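PDB 3K7Y: aspartate aminotransferase from Plasmodium falciparum, which probably catalyses the pyridoxal-phosphate-dependent transfer of an amino group from L-aspartate to 2-oxoglutarate, giving oxaloacetate and L-glutamate, and works as a homodimer. Local coordinates for residues 47-52 / 308-313; 125-130 / 144-149; 339-344 / 397-402. All coordinates share one frame; numbering follows the deposited sequence.

Interaction 1: residues 47-52 / 308-313; sequences HIFDSV and LNWIKE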
# COMPACT_ATOMS: atom_id res chain seq x y z
N HIS A 47 -8.72 -13.12 -16.55
CA HIS A 47 -10.14 -13.22 -16.24
C HIS A 47 -10.71 -11.96 -15.58
O HIS A 47 -9.98 -11.20 -14.94
CB HIS A 47 -10.40 -14.42 -15.33
CG HIS A 47 -11.84 -14.59 -14.97
ND1 HIS A 47 -12.29 -14.52 -13.67
CD2 HIS A 47 -12.94 -14.79 -15.73
CE1 HIS A 47 -13.60 -14.70 -13.65
NE2 HIS A 47 -14.02 -14.87 -14.89
N ILE A 48 -12.02 -11.76 -15.75
CA ILE A 48 -12.77 -10.78 -14.96
C ILE A 48 -14.29 -11.02 -14.99
O ILE A 48 -14.85 -11.28 -16.04
CB ILE A 48 -12.41 -9.29 -15.34
CG1 ILE A 48 -12.90 -8.32 -14.24
CG2 ILE A 48 -12.89 -8.93 -16.77
CD1 ILE A 48 -11.83 -7.41 -13.71
N PHE A 49 -14.92 -10.92 -13.82
CA PHE A 49 -16.37 -11.08 -13.68
C PHE A 49 -17.18 -9.95 -14.34
O PHE A 49 -16.61 -8.97 -14.82
CB PHE A 49 -16.73 -11.15 -12.20
CG PHE A 49 -16.20 -12.36 -11.50
CD1 PHE A 49 -16.96 -13.52 -11.42
CD2 PHE A 49 -14.93 -12.35 -10.93
CE1 PHE A 49 -16.45 -14.65 -10.78
CE2 PHE A 49 -14.43 -13.47 -10.29
CZ PHE A 49 -15.19 -14.62 -10.21
N ASP A 50 -18.50 -10.10 -14.36
CA ASP A 50 -19.39 -9.02 -14.78
C ASP A 50 -19.89 -8.27 -13.56
O ASP A 50 -20.03 -7.05 -13.58
CB ASP A 50 -20.57 -9.56 -15.60
CG ASP A 50 -20.24 -9.71 -17.08
OD1 ASP A 50 -19.20 -10.32 -17.42
OD2 ASP A 50 -21.04 -9.23 -17.91
N SER A 51 -20.16 -9.02 -12.49
CA SER A 51 -20.47 -8.45 -11.18
C SER A 51 -19.47 -7.37 -10.80
O SER A 51 -19.84 -6.30 -10.33
CB SER A 51 -20.47 -9.53 -10.10
OG SER A 51 -21.47 -10.50 -10.35
N VAL A 52 -18.20 -7.66 -11.04
CA VAL A 52 -17.11 -6.74 -10.73
C VAL A 52 -17.10 -5.53 -11.65
O VAL A 52 -16.94 -4.40 -11.17
CB VAL A 52 -15.74 -7.46 -10.73
CG1 VAL A 52 -14.61 -6.47 -10.93
CG2 VAL A 52 -15.56 -8.23 -9.43
N LEU A 308 -24.93 -12.55 -5.43
CA LEU A 308 -25.47 -13.80 -5.97
C LEU A 308 -25.03 -14.08 -7.40
O LEU A 308 -24.76 -15.22 -7.76
CB LEU A 308 -27.00 -13.80 -5.87
CG LEU A 308 -27.57 -14.00 -4.46
CD1 LEU A 308 -28.92 -13.29 -4.30
CD2 LEU A 308 -27.69 -15.49 -4.11
N ASN A 309 -24.95 -13.03 -8.22
CA ASN A 309 -24.43 -13.15 -9.58
C ASN A 309 -22.94 -13.48 -9.57
O ASN A 309 -22.47 -14.21 -10.42
CB ASN A 309 -24.73 -11.88 -10.39
CG ASN A 309 -24.13 -11.91 -11.80
OD1 ASN A 309 -24.03 -12.96 -12.45
ND2 ASN A 309 -23.72 -10.73 -12.28
N TRP A 310 -22.21 -12.94 -8.59
CA TRP A 310 -20.79 -13.25 -8.47
C TRP A 310 -20.58 -14.67 -7.95
O TRP A 310 -19.95 -15.46 -8.65
CB TRP A 310 -20.05 -12.24 -7.60
CG TRP A 310 -18.66 -12.71 -7.18
CD1 TRP A 310 -17.60 -12.97 -8.00
CD2 TRP A 310 -18.21 -12.95 -5.84
NE1 TRP A 310 -16.52 -13.37 -7.25
CE2 TRP A 310 -16.87 -13.36 -5.93
CE3 TRP A 310 -18.81 -12.86 -4.58
CZ2 TRP A 310 -16.12 -13.69 -4.80
CZ3 TRP A 310 -18.07 -13.18 -3.46
CH2 TRP A 310 -16.73 -13.59 -3.58
N ILE A 311 -21.09 -14.98 -6.76
CA ILE A 311 -21.02 -16.36 -6.20
C ILE A 311 -21.26 -17.45 -7.24
O ILE A 311 -20.54 -18.46 -7.27
CB ILE A 311 -22.03 -16.59 -5.05
CG1 ILE A 311 -21.72 -15.70 -3.86
CG2 ILE A 311 -22.03 -18.05 -4.61
CD1 ILE A 311 -22.93 -15.50 -2.97
N LYS A 312 -22.28 -17.25 -8.08
CA LYS A 312 -22.60 -18.17 -9.17
C LYS A 312 -21.43 -18.31 -10.15
O LYS A 312 -20.91 -19.41 -10.29
CB LYS A 312 -23.91 -17.79 -9.88
CG LYS A 312 -25.21 -18.33 -9.23
CD LYS A 312 -25.46 -19.82 -9.53
CE LYS A 312 -26.88 -20.29 -9.14
NZ LYS A 312 -27.87 -20.41 -10.28
N GLU A 313 -21.02 -17.22 -10.81
CA GLU A 313 -19.86 -17.26 -11.73
C GLU A 313 -18.65 -17.86 -11.02
O GLU A 313 -17.86 -18.60 -11.62
CB GLU A 313 -19.49 -15.87 -12.26
CG GLU A 313 -20.58 -15.06 -13.00
CD GLU A 313 -20.19 -13.58 -13.19
OE1 GLU A 313 -20.84 -12.69 -12.58
OE2 GLU A 313 -19.21 -13.31 -13.93
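Phe49 and Trp310 form the aromatic part of this contact, a T-shaped pair in which the indole presents the edge of its five-membered ring to one face of the phenyl group. The ring centroids lie 4.5 Å apart and the planes meet at 76°, with Trp310 CD1 placed over the centre of the Phe49 ring. His47 CE1 sits over the opposite face, so the phenyl ring is held between an indole and an imidazole. The indole NE1 is hydrogen-bonded to the carbonyl oxygen of Asn250.

The polar part is carried by the carboxylate of Glu313, whose two oxygens take different donors. Ser51 OG donates to Glu313 OE1 at 3.2 Å, while Asp50 N makes a weak bond to Glu313 OE2 at 3.3 Å. Glu313 OE2 also lies at the edge of the Phe49 ring, 3.4 Å from Phe49 CD1. Asp50 OD1 approaches Glu313 OE2 to 4.6 Å; the like charges would tend to raise proton affinity, an effect the two donors to Glu313 would probably offset.

Leu300 of helix 291-302 packs on both Ser51 and Trp310. The contact thus docks the start of helix 50-62 on the long helix 304-335, within a fold-type I aminotransferase, with Phe49 about 8 Å from the cofactor-binding Lys249, side chain to side chain.

Interaction 2: residues 125-130 / 144-149; sequences LYVTNP and FNLKYI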
# COMPACT_ATOMS: atom_id res chain seq x y z
N LEU A 125 8.38 -18.47 14.04
CA LEU A 125 7.13 -18.76 13.29
C LEU A 125 7.23 -20.09 12.60
O LEU A 125 8.23 -20.37 11.93
CB LEU A 125 6.84 -17.69 12.24
CG LEU A 125 6.38 -16.31 12.73
CD1 LEU A 125 7.11 -15.26 11.96
CD2 LEU A 125 4.88 -16.10 12.60
N TYR A 126 6.20 -20.91 12.77
CA TYR A 126 6.12 -22.17 12.07
C TYR A 126 5.32 -22.06 10.77
O TYR A 126 4.30 -21.36 10.68
CB TYR A 126 5.56 -23.25 12.98
CG TYR A 126 6.49 -23.53 14.13
CD1 TYR A 126 7.59 -24.38 13.99
CD2 TYR A 126 6.28 -22.94 15.36
CE1 TYR A 126 8.45 -24.62 15.04
CE2 TYR A 126 7.13 -23.17 16.42
CZ TYR A 126 8.22 -24.01 16.26
OH TYR A 126 9.05 -24.19 17.35
N VAL A 127 5.82 -22.76 9.76
CA VAL A 127 5.23 -22.73 8.44
C VAL A 127 5.14 -24.18 7.96
O VAL A 127 6.00 -24.98 8.30
CB VAL A 127 6.06 -21.78 7.54
CG1 VAL A 127 7.06 -22.54 6.70
CG2 VAL A 127 5.17 -20.98 6.66
N THR A 128 4.10 -24.55 7.22
CA THR A 128 3.98 -25.97 6.81
C THR A 128 4.85 -26.23 5.59
O THR A 128 4.94 -25.38 4.71
CB THR A 128 2.50 -26.45 6.55
OG1 THR A 128 1.88 -25.66 5.53
CG2 THR A 128 1.66 -26.40 7.81
N ASN A 129 5.50 -27.39 5.53
CA ASN A 129 6.36 -27.68 4.39
C ASN A 129 5.63 -28.38 3.27
O ASN A 129 4.91 -29.33 3.52
CB ASN A 129 7.57 -28.50 4.80
CG ASN A 129 8.39 -28.91 3.61
OD1 ASN A 129 8.02 -29.85 2.90
ND2 ASN A 129 9.49 -28.22 3.35
N PRO A 130 5.81 -27.92 2.01
CA PRO A 130 6.59 -26.77 1.59
C PRO A 130 5.69 -25.53 1.68
O PRO A 130 4.45 -25.66 1.66
CB PRO A 130 6.94 -27.10 0.14
CG PRO A 130 5.76 -27.87 -0.35
CD PRO A 130 5.12 -28.54 0.86
N PHE A 144 12.83 -13.18 12.03
CA PHE A 144 12.15 -14.17 12.84
C PHE A 144 12.92 -15.47 12.58
O PHE A 144 13.60 -15.59 11.55
CB PHE A 144 10.73 -14.40 12.34
CG PHE A 144 9.73 -13.32 12.67
CD1 PHE A 144 9.17 -13.23 13.93
CD2 PHE A 144 9.26 -12.46 11.66
CE1 PHE A 144 8.22 -12.26 14.21
CE2 PHE A 144 8.30 -11.48 11.93
CZ PHE A 144 7.79 -11.38 13.19
N ASN A 145 12.81 -16.44 13.49
CA ASN A 145 13.29 -17.79 13.21
C ASN A 145 12.20 -18.40 12.41
O ASN A 145 11.05 -18.32 12.80
CB ASN A 145 13.45 -18.61 14.47
CG ASN A 145 14.54 -18.09 15.37
OD1 ASN A 145 15.56 -17.56 14.90
ND2 ASN A 145 14.33 -18.22 16.68
N LEU A 146 12.55 -19.00 11.28
CA LEU A 146 11.56 -19.70 10.48
C LEU A 146 11.78 -21.19 10.63
O LEU A 146 12.87 -21.70 10.31
CB LEU A 146 11.62 -19.31 8.99
CG LEU A 146 10.53 -20.01 8.15
CD1 LEU A 146 9.15 -19.48 8.50
CD2 LEU A 146 10.77 -19.91 6.65
N LYS A 147 10.74 -21.88 11.12
CA LYS A 147 10.80 -23.33 11.25
C LYS A 147 9.69 -24.00 10.47
O LYS A 147 8.62 -23.41 10.27
CB LYS A 147 10.77 -23.73 12.72
CG LYS A 147 12.04 -23.32 13.44
CD LYS A 147 11.94 -23.49 14.94
CE LYS A 147 13.31 -23.30 15.54
NZ LYS A 147 14.31 -24.09 14.76
N TYR A 148 9.97 -25.23 10.02
CA TYR A 148 9.08 -25.96 9.12
C TYR A 148 8.42 -27.15 9.79
O TYR A 148 9.10 -27.92 10.43
CB TYR A 148 9.83 -26.47 7.89
CG TYR A 148 10.44 -25.38 7.05
CD1 TYR A 148 9.92 -25.05 5.79
CD2 TYR A 148 11.55 -24.66 7.52
CE1 TYR A 148 10.49 -24.04 5.02
CE2 TYR A 148 12.12 -23.65 6.76
CZ TYR A 148 11.59 -23.34 5.52
OH TYR A 148 12.18 -22.33 4.79
N ILE A 149 7.11 -27.27 9.59
CA ILE A 149 6.32 -28.44 10.02
C ILE A 149 6.10 -29.38 8.82
O ILE A 149 5.81 -28.91 7.71
CB ILE A 149 4.93 -27.99 10.56
CG1 ILE A 149 5.08 -27.32 11.93
CG2 ILE A 149 3.97 -29.16 10.71
CD1 ILE A 149 3.74 -26.83 12.49
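Leu125 and Phe144 make the apolar centre at the beginning of the paired segments. Leu125 CD1 sits over one face of the Phe144 ring, displaced toward its rim, in a CH-pi contact 3.5 Å from the ring centroid and 18° off the normal. Leu114 and Leu117 of helix 105-118 and Ile139 of helix 133-140 pack on both side chains. Further along the same sheet face, Leu146 has CG anti to its backbone N (chi1 -178°), and from there CD1 reaches Val127 CB at 4.0 Å. Val127 CG1 then meets Tyr148 CD1, the two side chains lying side by side and pointing the same way.

The other face carries Tyr126, Lys147, Thr128 and Ile149. Here the methylene chain of Lys147 runs beside the Tyr126 ring in the same direction, with Lys147 CB 3.4 Å from Tyr126 CE1, and Ile149 CD1 touches Tyr126 CB.

Between the faces, five backbone bonds establish parallel pairing. Leu125 N donates to Asn145 O at 2.9 Å, Lys147 N to Leu125 O with an N-H...O angle of 179°, and Val127 N to Lys147 O. The ladder continues with Ile149 N to Val127 O, and Asn129 N extends it past the strand end by donating to Ile149 O at 2.7 Å. Near this polar end, Thr128 OG1 is hydrogen-bonded to the hydroxyl of Tyr184.

Strands 124-128 and 145-153 belong to a beta-alpha-beta unit with helix 133-140. The chemistry implies a division of labour: the alternating backbone bonds fix the register, whereas the leucine-phenylalanine cluster packs the sheet face against helices 105-118 and 133-140 and the lysine methylenes flank a tyrosine on the other face.

Interaction 3: residues 339-344 / 397-402; sequences YNLNYD and KICLSL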
# COMPACT_ATOMS: atom_id res chain seq x y z
N TYR A 339 5.16 -43.16 -25.59
CA TYR A 339 6.56 -43.24 -25.17
C TYR A 339 6.81 -44.44 -24.25
O TYR A 339 7.90 -44.61 -23.72
CB TYR A 339 7.01 -41.90 -24.57
CG TYR A 339 6.80 -40.73 -25.53
CD1 TYR A 339 7.82 -40.31 -26.38
CD2 TYR A 339 5.57 -40.08 -25.60
CE1 TYR A 339 7.62 -39.25 -27.28
CE2 TYR A 339 5.36 -39.02 -26.50
CZ TYR A 339 6.39 -38.61 -27.33
OH TYR A 339 6.18 -37.58 -28.21
N ASN A 340 5.78 -45.28 -24.10
CA ASN A 340 5.75 -46.43 -23.19
C ASN A 340 6.16 -46.13 -21.73
O ASN A 340 6.90 -46.88 -21.10
CB ASN A 340 6.46 -47.66 -23.81
CG ASN A 340 7.89 -47.87 -23.32
OD1 ASN A 340 8.54 -46.96 -22.79
ND2 ASN A 340 8.40 -49.09 -23.50
N LEU A 341 5.65 -45.01 -21.21
CA LEU A 341 5.92 -44.58 -19.83
C LEU A 341 4.86 -45.14 -18.91
O LEU A 341 3.76 -45.46 -19.35
CB LEU A 341 5.93 -43.06 -19.74
CG LEU A 341 6.91 -42.25 -20.59
CD1 LEU A 341 6.38 -40.84 -20.78
CD2 LEU A 341 8.31 -42.22 -19.98
N ASN A 342 5.19 -45.23 -17.62
CA ASN A 342 4.43 -46.04 -16.65
C ASN A 342 4.11 -45.31 -15.33
O ASN A 342 4.22 -45.90 -14.25
CB ASN A 342 5.21 -47.32 -16.33
CG ASN A 342 6.69 -47.04 -15.95
OD1 ASN A 342 7.35 -46.15 -16.53
ND2 ASN A 342 7.20 -47.81 -14.98
N TYR A 343 3.70 -44.05 -15.44
CA TYR A 343 3.40 -43.19 -14.29
C TYR A 343 1.92 -43.18 -13.92
O TYR A 343 1.06 -43.15 -14.79
CB TYR A 343 3.82 -41.75 -14.57
CG TYR A 343 5.30 -41.54 -14.79
CD1 TYR A 343 6.19 -41.53 -13.71
CD2 TYR A 343 5.81 -41.33 -16.08
CE1 TYR A 343 7.57 -41.33 -13.91
CE2 TYR A 343 7.18 -41.13 -16.29
CZ TYR A 343 8.05 -41.13 -15.20
OH TYR A 343 9.39 -40.94 -15.41
N ASP A 344 1.62 -43.17 -12.64
CA ASP A 344 0.23 -43.03 -12.22
C ASP A 344 -0.15 -41.54 -12.15
O ASP A 344 0.22 -40.83 -11.20
CB ASP A 344 -0.04 -43.76 -10.90
CG ASP A 344 -1.53 -43.82 -10.55
OD1 ASP A 344 -2.36 -43.42 -11.39
OD2 ASP A 344 -1.86 -44.26 -9.43
N LYS A 397 4.53 -32.88 -25.17
CA LYS A 397 5.86 -32.40 -24.82
C LYS A 397 6.37 -32.83 -23.44
O LYS A 397 7.58 -33.04 -23.26
CB LYS A 397 5.96 -30.88 -24.98
CG LYS A 397 5.97 -30.38 -26.44
CD LYS A 397 7.01 -31.11 -27.29
CE LYS A 397 6.99 -30.64 -28.73
NZ LYS A 397 5.75 -31.05 -29.45
N ILE A 398 5.45 -32.98 -22.48
CA ILE A 398 5.74 -33.45 -21.13
C ILE A 398 6.25 -34.88 -21.15
O ILE A 398 7.21 -35.23 -20.47
CB ILE A 398 4.49 -33.41 -20.23
CG1 ILE A 398 4.25 -31.99 -19.70
CG2 ILE A 398 4.62 -34.38 -19.06
CD1 ILE A 398 3.10 -31.88 -18.70
N CYS A 399 5.57 -35.71 -21.94
CA CYS A 399 5.95 -37.10 -22.10
C CYS A 399 7.23 -37.17 -22.90
O CYS A 399 8.22 -37.74 -22.44
CB CYS A 399 4.81 -37.87 -22.77
SG CYS A 399 3.26 -37.92 -21.78
N LEU A 400 7.23 -36.57 -24.09
CA LEU A 400 8.42 -36.49 -24.95
C LEU A 400 9.61 -36.12 -24.09
O LEU A 400 10.65 -36.80 -24.07
CB LEU A 400 8.24 -35.43 -26.04
CG LEU A 400 9.19 -35.44 -27.24
CD1 LEU A 400 8.63 -34.60 -28.40
CD2 LEU A 400 10.59 -34.97 -26.87
N SER A 401 9.41 -35.04 -23.35
CA SER A 401 10.44 -34.50 -22.52
C SER A 401 10.80 -35.45 -21.39
O SER A 401 11.98 -35.59 -21.03
CB SER A 401 10.02 -33.19 -21.95
OG SER A 401 11.18 -32.50 -21.64
N LEU A 402 9.80 -36.11 -20.83
CA LEU A 402 10.03 -37.03 -19.74
C LEU A 402 10.87 -38.22 -20.16
O LEU A 402 11.70 -38.70 -19.38
CB LEU A 402 8.72 -37.49 -19.13
CG LEU A 402 8.42 -36.69 -17.86
CD1 LEU A 402 6.95 -36.79 -17.46
CD2 LEU A 402 9.34 -37.18 -16.75
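Tyr339 lays one face of its ring against the backbone of helix 390-403 at Cys399 and Leu400. Leu400 N stands over the centre of the ring, 3.8 Å above its plane. Leu400 CA makes a CH-pi contact over the same face, 4.0 Å from the Tyr339 centroid and 22° off the normal. The two sides of the ring meet different side chains: on the CD2/CE2 side, Tyr339 CD2 is 3.7 Å from Cys399 CB, while CE1, CZ and OH meet Leu400, with Tyr339 OH 3.7 Å from Leu400 CB. The hydroxyl is also hydrogen-bonded to Asp396 OD1, one turn earlier on the helix, which gives the far end of the ring a polar tether.

Leu341 approaches the same cysteine with a single branch. Its CG is anti to the carbonyl carbon (chi1 -59°), and from there CD1 extends to 3.9 Å from Cys399 CB and 4.4 Å from Leu402 CB. Cys399 CB is accordingly shared by the Tyr339 ring and the Leu341 methyl.

Tyr343 has a looser part, its side chain set obliquely to that of Leu402. Tyr343 OH comes to 4.0 Å from Leu402 CD2. Across the two segments there is no hydrogen bond, so their mutual contact rests on apolar and ring-to-backbone packing.

Tyr339, Leu341 and Tyr343, every second residue of the loop, all direct their CB toward 397-402. Leu332 and Tyr335 of helix 304-335 pack on Cys399 as well. This is loop-on-helix packing away from the pyridoxal-phosphate site, joining the connection after helix 304-335 to the last helix, 390-403, of a fold-type I aminotransferase.

From the N terminus, the chain first enters interaction 1 at residues 47-52, and this contact closes only at 308-313, after 255 intervening residues. Interaction 2 opens and closes within that span: a short loop containing helix 133-140 joins its two strands in the central mixed sheet. Interaction 3 follows in series, its loop running from 339-344 to 397-402, and no two loops cross. Helix 304-335 connects interaction 1 with interaction 3, since it supplies residues 308-313 and ends shortly before 339-344. The contacts remain separate, with centres 35 to 38 Å apart, and interactions 1 and 2 lie on opposite sides of the chain's centre.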